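PDB 6P74: OLD nuclease from Thermus scotoductus, which degrades linear or supercoiled double-stranded DNA in the 5' to 3' direction with the help of divalent metal ions, and also hydrolyses ATP when stimulated by DNA. Local coordinates for residues A[409-420]-A[456-467]; A[315-323]-A[344-352]. All coordinates share one frame; numbering follows the deposited sequence.

Contact 1 of 2, residues A[409-420]-A[456-467]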
loop_
_atom_site.group_PDB
_atom_site.type_symbol
_atom_site.label_atom_id
_atom_site.label_comp_id
_atom_site.label_asym_id
_atom_site.label_seq_id
_atom_site.Cartn_x
_atom_site.Cartn_y
_atom_site.Cartn_z
ATOM N N LYS A 409 36.840 19.877 18.977
ATOM C CA LYS A 409 37.542 19.112 17.950
ATOM C C LYS A 409 37.276 17.614 18.086
ATOM O O LYS A 409 36.973 16.941 17.090
ATOM C CB LYS A 409 39.033 19.438 17.981
ATOM C CG LYS A 409 39.280 20.918 17.521
ATOM C CD LYS A 409 40.760 21.294 17.515
ATOM C CE LYS A 409 40.957 22.733 16.993
ATOM N NZ LYS A 409 42.388 23.156 17.097
ATOM N N ALA A 410 37.356 17.079 19.316
ATOM C CA ALA A 410 37.016 15.676 19.534
ATOM C C ALA A 410 35.597 15.378 19.065
ATOM O O ALA A 410 35.329 14.282 18.566
ATOM C CB ALA A 410 37.195 15.297 21.016
ATOM N N GLY A 411 34.691 16.347 19.195
ATOM C CA GLY A 411 33.340 16.171 18.684
ATOM C C GLY A 411 33.300 16.107 17.173
ATOM O O GLY A 411 32.478 15.385 16.598
ATOM N N ILE A 412 34.168 16.880 16.509
ATOM C CA ILE A 412 34.250 16.838 15.049
ATOM C C ILE A 412 34.725 15.463 14.577
ATOM O O ILE A 412 34.133 14.867 13.678
ATOM C CB ILE A 412 35.162 17.959 14.513
ATOM C CG1 ILE A 412 34.502 19.318 14.694
ATOM C CG2 ILE A 412 35.411 17.767 13.028
ATOM C CD1 ILE A 412 35.387 20.476 14.312
ATOM N N GLU A 413 35.813 14.958 15.158
ATOM C CA GLU A 413 36.245 13.588 14.889
ATOM C C GLU A 413 35.075 12.619 14.892
ATOM O O GLU A 413 34.936 11.785 13.991
ATOM C CB GLU A 413 37.242 13.119 15.938
ATOM C CG GLU A 413 38.602 13.641 15.845
ATOM C CD GLU A 413 39.530 12.729 16.593
ATOM O OE1 GLU A 413 39.745 11.595 16.109
ATOM O OE2 GLU A 413 39.989 13.113 17.688
ATOM N N LEU A 414 34.232 12.700 15.925
ATOM C CA LEU A 414 33.142 11.743 16.042
ATOM C C LEU A 414 32.206 11.850 14.848
ATOM O O LEU A 414 31.918 10.850 14.186
ATOM C CB LEU A 414 32.390 11.957 17.355
ATOM C CG LEU A 414 31.248 10.999 17.688
ATOM C CD1 LEU A 414 31.693 9.543 17.502
ATOM C CD2 LEU A 414 30.857 11.224 19.125
ATOM N N ILE A 415 31.753 13.066 14.534
ATOM C CA ILE A 415 30.772 13.241 13.468
ATOM C C ILE A 415 31.393 12.923 12.118
ATOM O O ILE A 415 30.726 12.380 11.228
ATOM C CB ILE A 415 30.187 14.672 13.479
ATOM C CG1 ILE A 415 29.581 15.019 14.831
ATOM C CG2 ILE A 415 29.143 14.832 12.373
ATOM C CD1 ILE A 415 28.608 14.011 15.323
ATOM N N VAL A 416 32.667 13.295 11.925
ATOM C CA VAL A 416 33.378 12.903 10.711
ATOM C C VAL A 416 33.355 11.382 10.539
ATOM O O VAL A 416 33.056 10.866 9.456
ATOM C CB VAL A 416 34.816 13.440 10.726
ATOM C CG1 VAL A 416 35.700 12.592 9.801
ATOM C CG2 VAL A 416 34.832 14.878 10.265
ATOM N N GLY A 417 33.662 10.643 11.611
ATOM C CA GLY A 417 33.703 9.187 11.512
ATOM C C GLY A 417 32.360 8.581 11.139
ATOM O O GLY A 417 32.289 7.639 10.352
ATOM N N VAL A 418 31.278 9.140 11.669
ATOM C CA VAL A 418 29.943 8.698 11.289
ATOM C C VAL A 418 29.646 9.078 9.842
ATOM O O VAL A 418 29.215 8.237 9.044
ATOM C CB VAL A 418 28.900 9.274 12.264
ATOM C CG1 VAL A 418 27.504 9.012 11.760
ATOM C CG2 VAL A 418 29.097 8.660 13.638
ATOM N N CYS A 419 29.888 10.343 9.469
ATOM C CA CYS A 419 29.667 10.748 8.080
ATOM C C CYS A 419 30.494 9.907 7.110
ATOM O O CYS A 419 30.001 9.487 6.054
ATOM C CB CYS A 419 30.004 12.228 7.881
ATOM S SG CYS A 419 28.887 13.349 8.684
ATOM N N LYS A 420 31.765 9.674 7.432
ATOM C CA LYS A 420 32.574 8.825 6.574
ATOM C C LYS A 420 31.958 7.432 6.460
ATOM O O LYS A 420 31.747 6.922 5.351
ATOM C CB LYS A 420 34.014 8.765 7.091
ATOM C CG LYS A 420 35.012 9.379 6.105
ATOM C CD LYS A 420 36.453 9.327 6.566
ATOM C CE LYS A 420 36.784 8.098 7.408
ATOM N NZ LYS A 420 38.194 8.126 7.940
ATOM N N GLU A 456 47.023 20.760 20.623
ATOM C CA GLU A 456 46.190 21.235 19.525
ATOM C C GLU A 456 46.658 20.679 18.185
ATOM O O GLU A 456 45.835 20.290 17.352
ATOM C CB GLU A 456 46.177 22.764 19.495
ATOM C CG GLU A 456 45.342 23.397 20.618
ATOM C CD GLU A 456 43.899 22.879 20.730
ATOM O OE1 GLU A 456 43.157 22.875 19.720
ATOM O OE2 GLU A 456 43.505 22.476 21.853
ATOM N N GLN A 457 47.978 20.620 17.965
ATOM C CA GLN A 457 48.484 20.112 16.697
ATOM C C GLN A 457 48.124 18.650 16.507
ATOM O O GLN A 457 47.787 18.235 15.395
ATOM C CB GLN A 457 49.988 20.340 16.611
ATOM C CG GLN A 457 50.311 21.826 16.323
ATOM C CD GLN A 457 51.783 22.138 16.431
ATOM O OE1 GLN A 457 52.513 21.505 17.202
ATOM N NE2 GLN A 457 52.234 23.118 15.647
ATOM N N GLU A 458 48.123 17.884 17.589
ATOM C CA GLU A 458 47.700 16.494 17.540
ATOM C C GLU A 458 46.216 16.385 17.207
ATOM O O GLU A 458 45.826 15.592 16.337
ATOM C CB GLU A 458 48.013 15.830 18.876
ATOM C CG GLU A 458 48.128 14.331 18.827
ATOM C CD GLU A 458 47.964 13.706 20.204
ATOM O OE1 GLU A 458 46.867 13.158 20.482
ATOM O OE2 GLU A 458 48.921 13.791 21.009
ATOM N N LYS A 459 45.372 17.185 17.880
ATOM C CA LYS A 459 43.941 17.191 17.559
ATOM C C LYS A 459 43.690 17.600 16.108
ATOM O O LYS A 459 42.794 17.046 15.451
ATOM C CB LYS A 459 43.170 18.134 18.481
ATOM C CG LYS A 459 43.294 17.885 19.950
ATOM C CD LYS A 459 42.453 18.874 20.692
ATOM C CE LYS A 459 42.760 18.909 22.170
ATOM N NZ LYS A 459 42.238 20.196 22.739
ATOM N N ASN A 460 44.440 18.598 15.610
ATOM C CA ASN A 460 44.303 19.022 14.224
ATOM C C ASN A 460 44.706 17.900 13.270
ATOM O O ASN A 460 44.095 17.734 12.213
ATOM C CB ASN A 460 45.162 20.268 13.956
ATOM C CG ASN A 460 44.710 21.460 14.758
ATOM O OD1 ASN A 460 43.608 21.450 15.307
ATOM N ND2 ASN A 460 45.567 22.509 14.835
ATOM N N GLN A 461 45.754 17.150 13.620
ATOM C CA GLN A 461 46.224 16.051 12.788
ATOM C C GLN A 461 45.232 14.895 12.779
ATOM O O GLN A 461 45.050 14.244 11.746
ATOM C CB GLN A 461 47.600 15.574 13.268
ATOM C CG GLN A 461 48.228 14.526 12.378
ATOM C CD GLN A 461 48.127 14.898 10.895
ATOM O OE1 GLN A 461 47.507 14.177 10.106
ATOM N NE2 GLN A 461 48.725 16.033 10.513
ATOM N N ARG A 462 44.575 14.622 13.902
ATOM C CA ARG A 462 43.603 13.533 13.896
ATOM C C ARG A 462 42.402 13.872 13.019
ATOM O O ARG A 462 41.910 13.013 12.275
ATOM C CB ARG A 462 43.153 13.206 15.303
ATOM C CG ARG A 462 44.222 12.639 16.231
ATOM C CD ARG A 462 43.665 12.609 17.681
ATOM N NE ARG A 462 42.483 11.750 17.704
ATOM C CZ ARG A 462 42.509 10.412 17.739
ATOM N NH1 ARG A 462 43.668 9.759 17.786
ATOM N NH2 ARG A 462 41.373 9.714 17.732
ATOM N N ILE A 463 41.947 15.129 13.057
ATOM C CA ILE A 463 40.855 15.549 12.183
ATOM C C ILE A 463 41.253 15.387 10.722
ATOM O O ILE A 463 40.447 14.984 9.873
ATOM C CB ILE A 463 40.443 16.998 12.518
ATOM C CG1 ILE A 463 39.581 16.999 13.780
ATOM C CG2 ILE A 463 39.679 17.612 11.346
ATOM C CD1 ILE A 463 39.525 18.349 14.486
ATOM N N GLN A 464 42.496 15.715 10.404
ATOM C CA GLN A 464 42.980 15.614 9.037
ATOM C C GLN A 464 43.065 14.155 8.585
ATOM O O GLN A 464 42.782 13.831 7.424
ATOM C CB GLN A 464 44.339 16.302 8.965
ATOM C CG GLN A 464 44.937 16.334 7.637
ATOM C CD GLN A 464 45.103 17.741 7.140
ATOM O OE1 GLN A 464 44.345 18.656 7.507
ATOM N NE2 GLN A 464 46.096 17.933 6.293
ATOM N N ALA A 465 43.444 13.262 9.499
ATOM C CA ALA A 465 43.545 11.846 9.176
ATOM C C ALA A 465 42.172 11.239 8.900
ATOM O O ALA A 465 42.014 10.464 7.952
ATOM C CB ALA A 465 44.242 11.093 10.315
ATOM N N CYS A 466 41.161 11.570 9.702
ATOM C CA CYS A 466 39.891 10.919 9.416
ATOM C C CYS A 466 39.139 11.622 8.287
ATOM O O CYS A 466 38.564 10.949 7.430
ATOM C CB CYS A 466 39.034 10.810 10.671
ATOM S SG CYS A 466 38.811 12.351 11.623
ATOM N N ALA A 467 39.156 12.958 8.234
ATOM C CA ALA A 467 38.371 13.629 7.200
ATOM C C ALA A 467 39.036 13.578 5.830
ATOM O O ALA A 467 38.334 13.547 4.809
ATOM C CB ALA A 467 38.094 15.082 7.602
HETATM O O HOH W 1 40.523 15.910 17.272
#
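Lys409 reaches across to helix 443-467 and carries the polar end of this contact. With CG anti to the carbonyl carbon (chi1 -68°), an extended chain carries NZ over, and the side chain slots as a knob into the hole formed by Glu456, Lys459, Asn460 and Ile463. Lys409 NZ meets Glu456 OE1 at 2.7 Å in a salt bridge and gives a hydrogen bond to Asn460 OD1 at 2.8 Å, in the amide plane on a lone pair. Glu456 OE2 takes Lys459 NZ at 2.8 Å, completing a three-residue charge network.

A second salt bridge joins Glu413 and Arg462. The bond from Arg462 NE to Glu413 OE2, 2.8 Å long and nearly straight (176°), lies in the guanidinium plane but reaches OE2 on the syn side, tilted from the carboxylate plane. Arg353 of helix 341-355 also salt-bridges Glu413 OE2, so two arginines share the carboxylate; a water links OE2 to Lys459 O.

Among apolar contacts, Ile463 CD1 rests on Lys409 CB at 3.7 Å, and Val416 CG1 packs against Cys466 SG at 3.6 Å.

The axes of the two short segments run 9.5 Å apart and 6° from parallel, in the Toprim domain, where helices flank a parallel sheet. Lys409 NZ also bonds to the carbonyl of Asp431, a samarium ligand, and lies near Glu377 and Asp433, inferred metal ligands, which puts this end of the helix pair beside the nuclease metal site.

Contact 2 of 2, residues A[315-323]-A[344-352]; sequences ADVNRFEAL and KSALDNVRN
The Phe320 ring, from the loop of two type I turns before strand 323-328, meets Leu347 and Arg351 of helix 341-355 in the C-terminal part of the ATPase domain. Leu347 CD2 covers one ring face, 3.7 Å from the centroid and 10° off the normal, a CH-pi contact. The two side chains run alongside one another in opposite senses, and Leu347 CB lies at the far end of the ring, 3.7 Å from Phe320 CZ.

Obliquely on the other side lies the Arg351 guanidinium, its plane 20° from that of the ring. Its own face is toward Phe320 CE2, which is 3.2 Å from Arg351 NH1, while Glu321 OE1 sits over that second ring face near the rim. A bend at chi3 (60°) in the otherwise extended Arg351 chain turns its nitrogens toward the loop.

Glu321 meets that guanidinium end-on and nearly coplanar. Arg351 NH1 donates to Glu321 OE1 (3.2 Å), and Arg351 NH2 to the syn lone pair of Glu321 OE2 (2.8 Å). Arg351 NH1 also donates to Asn318 O at 2.6 Å, and Arg351 NH2 to Asp348 OD1 at 2.7 Å. Asp316 OD1 holds Asn318 in turn, accepting from its backbone N in an Asx turn and from its ND2.

Bonds to Asn318 O, Glu321 and Asp348 thus fix the rotation of the guanidinium while its face lies against the ring, and the two carboxylates probably balance its charge.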
loop_
_atom_site.group_PDB
_atom_site.type_symbol
_atom_site.label_atom_id
_atom_site.label_comp_id
_atom_site.label_asym_id
_atom_site.label_seq_id
_atom_site.Cartn_x
_atom_site.Cartn_y
_atom_site.Cartn_z
ATOM N N ALA A 315 17.257 9.054 15.969
ATOM C CA ALA A 315 18.442 8.666 15.210
ATOM C C ALA A 315 19.620 9.377 15.867
ATOM O O ALA A 315 19.975 10.494 15.485
ATOM C CB ALA A 315 18.288 8.997 13.748
ATOM N N ASP A 316 20.207 8.716 16.865
ATOM C CA ASP A 316 21.222 9.302 17.734
ATOM C C ASP A 316 22.610 9.023 17.173
ATOM O O ASP A 316 22.985 7.857 17.008
ATOM C CB ASP A 316 21.101 8.723 19.140
ATOM C CG ASP A 316 21.724 9.606 20.183
ATOM O OD1 ASP A 316 22.933 9.940 20.057
ATOM O OD2 ASP A 316 20.985 9.978 21.124
ATOM N N VAL A 317 23.387 10.085 16.916
ATOM C CA VAL A 317 24.728 9.863 16.382
ATOM C C VAL A 317 25.614 9.142 17.397
ATOM O O VAL A 317 26.549 8.433 17.014
ATOM C CB VAL A 317 25.375 11.181 15.916
ATOM C CG1 VAL A 317 25.531 12.055 17.069
ATOM C CG2 VAL A 317 26.735 10.937 15.360
ATOM N N ASN A 318 25.356 9.302 18.693
ATOM C CA ASN A 318 26.189 8.617 19.673
ATOM C C ASN A 318 25.917 7.126 19.686
ATOM O O ASN A 318 26.732 6.356 20.194
ATOM C CB ASN A 318 25.976 9.218 21.063
ATOM C CG ASN A 318 26.139 10.736 21.062
ATOM O OD1 ASN A 318 27.257 11.263 21.183
ATOM N ND2 ASN A 318 25.021 11.450 20.895
ATOM N N ARG A 319 24.809 6.701 19.112
ATOM C CA ARG A 319 24.519 5.283 18.991
ATOM C C ARG A 319 24.696 5.166 17.474
ATOM O O ARG A 319 23.780 5.456 16.698
ATOM C CB ARG A 319 23.084 5.034 19.468
ATOM C CG ARG A 319 22.793 3.647 19.958
ATOM C CD ARG A 319 21.392 3.603 20.557
ATOM N NE ARG A 319 21.351 3.946 21.979
ATOM C CZ ARG A 319 21.263 3.036 22.949
ATOM N NH1 ARG A 319 21.196 1.740 22.644
ATOM N NH2 ARG A 319 21.222 3.419 24.220
ATOM N N PHE A 320 25.887 4.755 17.038
ATOM C CA PHE A 320 26.210 4.824 15.617
ATOM C C PHE A 320 26.045 3.370 15.180
ATOM O O PHE A 320 25.782 3.128 13.997
ATOM C CB PHE A 320 27.601 5.352 15.232
ATOM C CG PHE A 320 28.720 4.732 16.008
ATOM C CD1 PHE A 320 29.175 3.460 15.699
ATOM C CD2 PHE A 320 29.344 5.435 17.037
ATOM C CE1 PHE A 320 30.221 2.882 16.420
ATOM C CE2 PHE A 320 30.388 4.869 17.768
ATOM C CZ PHE A 320 30.829 3.593 17.458
ATOM N N GLU A 321 26.152 2.404 16.098
ATOM C CA GLU A 321 25.941 1.017 15.697
ATOM C C GLU A 321 24.530 0.800 15.169
ATOM O O GLU A 321 24.317 -0.067 14.316
ATOM C CB GLU A 321 26.211 0.054 16.864
ATOM C CG GLU A 321 27.637 0.116 17.424
ATOM C CD GLU A 321 27.814 1.207 18.474
ATOM O OE1 GLU A 321 26.954 2.117 18.562
ATOM O OE2 GLU A 321 28.814 1.153 19.219
ATOM N N ALA A 322 23.555 1.568 15.668
ATOM C CA ALA A 322 22.162 1.370 15.266
ATOM C C ALA A 322 21.869 1.870 13.854
ATOM O O ALA A 322 20.898 1.416 13.237
ATOM C CB ALA A 322 21.228 2.072 16.242
ATOM N N LEU A 323 22.715 2.747 13.318
ATOM C CA LEU A 323 22.374 3.530 12.144
ATOM C C LEU A 323 22.473 2.726 10.862
ATOM O O LEU A 323 23.465 2.025 10.622
ATOM C CB LEU A 323 23.281 4.753 12.061
ATOM C CG LEU A 323 22.986 5.785 13.154
ATOM C CD1 LEU A 323 23.974 6.944 13.118
ATOM C CD2 LEU A 323 21.531 6.272 13.066
ATOM N N LYS A 344 34.016 -0.532 13.947
ATOM C CA LYS A 344 33.301 -0.148 15.159
ATOM C C LYS A 344 34.256 0.241 16.284
ATOM O O LYS A 344 33.996 1.196 17.024
ATOM C CB LYS A 344 32.372 -1.275 15.604
ATOM C CG LYS A 344 31.087 -1.397 14.773
ATOM C CD LYS A 344 30.108 -2.364 15.435
ATOM C CE LYS A 344 28.856 -2.598 14.611
ATOM N NZ LYS A 344 27.870 -3.423 15.394
ATOM N N SER A 345 35.365 -0.475 16.438
ATOM C CA SER A 345 36.195 -0.232 17.611
ATOM C C SER A 345 36.913 1.115 17.520
ATOM O O SER A 345 37.036 1.820 18.524
ATOM C CB SER A 345 37.193 -1.367 17.796
ATOM O OG SER A 345 38.224 -1.219 16.847
ATOM N N ALA A 346 37.391 1.497 16.337
ATOM C CA ALA A 346 38.024 2.807 16.188
ATOM C C ALA A 346 37.037 3.947 16.452
ATOM O O ALA A 346 37.357 4.910 17.160
ATOM C CB ALA A 346 38.638 2.943 14.796
ATOM N N LEU A 347 35.832 3.868 15.879
ATOM C CA LEU A 347 34.838 4.900 16.155
ATOM C C LEU A 347 34.428 4.907 17.633
ATOM O O LEU A 347 34.172 5.969 18.213
ATOM C CB LEU A 347 33.621 4.715 15.248
ATOM C CG LEU A 347 32.844 6.013 15.018
ATOM C CD1 LEU A 347 33.803 7.120 14.534
ATOM C CD2 LEU A 347 31.704 5.826 14.041
ATOM N N ASP A 348 34.366 3.735 18.265
ATOM C CA ASP A 348 33.997 3.687 19.677
ATOM C C ASP A 348 35.048 4.381 20.533
ATOM O O ASP A 348 34.716 5.095 21.490
ATOM C CB ASP A 348 33.800 2.229 20.125
ATOM C CG ASP A 348 33.547 2.098 21.634
ATOM O OD1 ASP A 348 32.465 2.512 22.120
ATOM O OD2 ASP A 348 34.443 1.584 22.339
ATOM N N ASN A 349 36.325 4.179 20.206
ATOM C CA ASN A 349 37.387 4.917 20.881
ATOM C C ASN A 349 37.183 6.420 20.741
ATOM O O ASN A 349 37.388 7.175 21.700
ATOM C CB ASN A 349 38.743 4.503 20.316
ATOM C CG ASN A 349 39.892 5.257 20.944
ATOM O OD1 ASN A 349 40.204 5.047 22.112
ATOM N ND2 ASN A 349 40.536 6.136 20.172
ATOM N N VAL A 350 36.771 6.869 19.551
ATOM C CA VAL A 350 36.574 8.295 19.324
ATOM C C VAL A 350 35.378 8.774 20.121
ATOM O O VAL A 350 35.376 9.884 20.653
ATOM C CB VAL A 350 36.409 8.587 17.815
ATOM C CG1 VAL A 350 35.879 9.980 17.607
ATOM C CG2 VAL A 350 37.737 8.415 17.073
ATOM N N ARG A 351 34.351 7.935 20.241
ATOM C CA ARG A 351 33.192 8.313 21.033
ATOM C C ARG A 351 33.565 8.485 22.500
ATOM O O ARG A 351 33.063 9.394 23.170
ATOM C CB ARG A 351 32.084 7.273 20.864
ATOM C CG ARG A 351 30.924 7.458 21.826
ATOM C CD ARG A 351 29.780 6.535 21.492
ATOM N NE ARG A 351 30.199 5.136 21.556
ATOM C CZ ARG A 351 29.542 4.123 20.987
ATOM N NH1 ARG A 351 28.428 4.347 20.284
ATOM N NH2 ARG A 351 30.008 2.881 21.108
ATOM N N ASN A 352 34.468 7.640 23.007
ATOM C CA ASN A 352 34.890 7.735 24.401
ATOM C C ASN A 352 35.740 8.970 24.645
ATOM O O ASN A 352 35.597 9.626 25.683
ATOM C CB ASN A 352 35.671 6.486 24.816
ATOM C CG ASN A 352 34.801 5.245 24.895
ATOM O OD1 ASN A 352 33.575 5.318 25.078
ATOM N ND2 ASN A 352 35.433 4.088 24.757
#

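In the fold
Contact 2 precedes contact 1 in the sequence; their centres are about 14 Å apart. Contact 2 belongs to the C-terminal part of the ATPase domain, on a loop leading into strand 323-328 of its mixed sheet; contact 1 belongs to the Toprim domain, beside its parallel sheet. Helix 409-422 packs against helix 443-467 within contact 1 and also touches Val317, Leu347 and Val350 of contact 2: Gly417 CA packs on Leu347 CD1 at 3.7 Å, and Ile415 CD1 on Val317 CG2 at 3.6 Å. Helix 341-355 therefore has the 315-323 loop and helix 409-422 as neighbours, and helix 409-422 lies where the ATPase and Toprim regions meet.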